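Local coordinates for protein aldose 1-epimerase (PDB 1LUR) that probably interconverts the alpha and beta anomers of aldose sugars such as galactose, as an aldose 1-epimerase of the galactose mutarotase family, at residues E191-V196 with D217-K222. Sequence-based numbering, arbitrary orientation.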
loop_
_atom_site.group_PDB
_atom_site.type_symbol
_atom_site.label_atom_id
_atom_site.label_comp_id
_atom_site.label_asym_id
_atom_site.label_seq_id
_atom_site.Cartn_x
_atom_site.Cartn_y
_atom_site.Cartn_z
ATOM N N GLU A 191 -1.985 -15.553 6.119
ATOM C CA GLU A 191 -2.255 -16.806 5.442
ATOM C C GLU A 191 -1.364 -16.776 4.200
ATOM O O GLU A 191 -1.843 -16.586 3.081
ATOM C CB GLU A 191 -3.725 -16.886 5.033
ATOM C CG GLU A 191 -4.707 -16.682 6.175
ATOM C CD GLU A 191 -4.414 -17.576 7.361
ATOM O OE1 GLU A 191 -4.192 -18.787 7.148
ATOM O OE2 GLU A 191 -4.413 -17.067 8.505
ATOM N N ALA A 192 -0.062 -16.937 4.407
ATOM C CA ALA A 192 0.895 -16.925 3.304
ATOM C C ALA A 192 1.899 -18.071 3.410
ATOM O O ALA A 192 2.680 -18.130 4.352
ATOM C CB ALA A 192 1.630 -15.593 3.280
ATOM N N ASP A 193 1.879 -18.970 2.433
ATOM C CA ASP A 193 2.798 -20.110 2.431
ATOM C C ASP A 193 4.090 -19.812 1.680
ATOM O O ASP A 193 5.108 -20.480 1.889
ATOM C CB ASP A 193 2.142 -21.332 1.793
ATOM C CG ASP A 193 0.961 -21.836 2.584
ATOM O OD1 ASP A 193 1.037 -21.818 3.829
ATOM O OD2 ASP A 193 -0.037 -22.262 1.963
ATOM N N GLU A 194 4.042 -18.810 0.806
ATOM C CA GLU A 194 5.204 -18.422 0.013
ATOM C C GLU A 194 5.475 -16.923 -0.003
ATOM O O GLU A 194 4.608 -16.113 0.343
ATOM C CB GLU A 194 5.011 -18.882 -1.428
ATOM C CG GLU A 194 5.233 -20.347 -1.664
ATOM C CD GLU A 194 4.874 -20.749 -3.074
ATOM O OE1 GLU A 194 5.551 -21.637 -3.627
ATOM O OE2 GLU A 194 3.908 -20.179 -3.630
ATOM N N PHE A 195 6.691 -16.560 -0.405
ATOM C CA PHE A 195 7.074 -15.161 -0.482
ATOM C C PHE A 195 7.933 -14.957 -1.724
ATOM O O PHE A 195 8.517 -15.910 -2.249
ATOM C CB PHE A 195 7.802 -14.701 0.788
ATOM C CG PHE A 195 9.216 -15.201 0.927
ATOM C CD1 PHE A 195 10.287 -14.407 0.535
ATOM C CD2 PHE A 195 9.478 -16.434 1.519
ATOM C CE1 PHE A 195 11.605 -14.827 0.738
ATOM C CE2 PHE A 195 10.792 -16.866 1.728
ATOM C CZ PHE A 195 11.857 -16.061 1.339
ATOM N N VAL A 196 7.975 -13.719 -2.206
ATOM C CA VAL A 196 8.750 -13.382 -3.386
ATOM C C VAL A 196 10.193 -13.058 -3.018
ATOM O O VAL A 196 10.460 -12.125 -2.270
ATOM C CB VAL A 196 8.113 -12.175 -4.120
ATOM C CG1 VAL A 196 8.951 -11.779 -5.329
ATOM C CG2 VAL A 196 6.706 -12.532 -4.547
ATOM N N ASP A 217 7.481 -16.696 8.155
ATOM C CA ASP A 217 6.315 -17.531 8.438
ATOM C C ASP A 217 5.523 -16.852 9.542
ATOM O O ASP A 217 5.933 -16.858 10.702
ATOM C CB ASP A 217 6.724 -18.941 8.897
ATOM C CG ASP A 217 5.603 -19.973 8.714
ATOM O OD1 ASP A 217 4.412 -19.615 8.865
ATOM O OD2 ASP A 217 5.909 -21.152 8.432
ATOM N N PHE A 218 4.398 -16.249 9.166
ATOM C CA PHE A 218 3.527 -15.553 10.107
ATOM C C PHE A 218 2.218 -16.318 10.208
ATOM O O PHE A 218 1.233 -15.807 10.739
ATOM C CB PHE A 218 3.225 -14.132 9.612
ATOM C CG PHE A 218 4.413 -13.210 9.619
ATOM C CD1 PHE A 218 4.871 -12.652 10.807
ATOM C CD2 PHE A 218 5.070 -12.891 8.432
ATOM C CE1 PHE A 218 5.966 -11.786 10.816
ATOM C CE2 PHE A 218 6.167 -12.026 8.429
ATOM C CZ PHE A 218 6.615 -11.472 9.623
ATOM N N ARG A 219 2.211 -17.541 9.689
ATOM C CA ARG A 219 1.019 -18.377 9.715
ATOM C C ARG A 219 0.518 -18.704 11.118
ATOM O O ARG A 219 -0.651 -19.042 11.295
ATOM C CB ARG A 219 1.272 -19.670 8.931
ATOM C CG ARG A 219 1.386 -19.449 7.423
ATOM C CD ARG A 219 1.726 -20.730 6.667
ATOM N NE ARG A 219 3.112 -21.142 6.873
ATOM C CZ ARG A 219 3.683 -22.180 6.268
ATOM N NH1 ARG A 219 2.990 -22.922 5.414
ATOM N NH2 ARG A 219 4.955 -22.467 6.508
ATOM N N SER A 220 1.394 -18.585 12.111
ATOM C CA SER A 220 1.025 -18.875 13.493
ATOM C C SER A 220 0.868 -17.613 14.334
ATOM O O SER A 220 0.608 -17.687 15.536
ATOM C CB SER A 220 2.075 -19.784 14.136
ATOM O OG SER A 220 3.347 -19.159 14.135
ATOM N N GLY A 221 1.033 -16.458 13.701
ATOM C CA GLY A 221 0.904 -15.203 14.417
ATOM C C GLY A 221 2.003 -15.006 15.443
ATOM O O GLY A 221 2.020 -15.669 16.480
ATOM N N LYS A 222 2.923 -14.095 15.156
ATOM C CA LYS A 222 4.028 -13.816 16.063
ATOM C C LYS A 222 4.342 -12.327 16.054
ATOM O O LYS A 222 3.756 -11.565 15.287
ATOM C CB LYS A 222 5.275 -14.596 15.644
ATOM C CG LYS A 222 5.833 -14.199 14.280
ATOM C CD LYS A 222 7.306 -14.575 14.169
ATOM C CE LYS A 222 7.898 -14.215 12.812
ATOM N NZ LYS A 222 7.359 -15.067 11.717
HETATM O O HOH W 1 3.677 -16.346 6.211
#
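Asp193 and Arg219 meet where the chain turns a corner at Asp193, passing from strand 187-192 of one antiparallel beta-sheet into strand 194-198 of another. Beside it runs segment 217-222, a loop leading up to strand 222-223, with an Asx turn at Asp217 and a type I turn from Phe218 to Gly221; the CA atoms of Asp193 and Asp217 are 7.4 Å apart. A water bridges the backbones, donating to Ala192 O and accepting from Phe218 N. The bend at chi3 (-73°) turns the Arg219 guanidinium so that NE and NH2 face Asp217 while NH1 faces Asp193. NH1 bonds to Asp193 OD1 at 2.7 Å, a salt bridge well short of straight (137°), with OD1 tilted out of the guanidinium plane. NE and NH2 grip Asp217 OD1 and OD2 side-on, these oxygens near the guanidinium plane but the nitrogens about 40° out of the carboxylate plane. Asp217 OD1 also accepts from Arg219 N, closing the Asx turn. Cut back to an alanine, this arginine would probably leave both carboxylates without their shared cation. That sharing probably eases the acids' mutual repulsion, and the network ties the loop after strand 207-210 to the corner between two sheets of the mutarotase beta-sandwich.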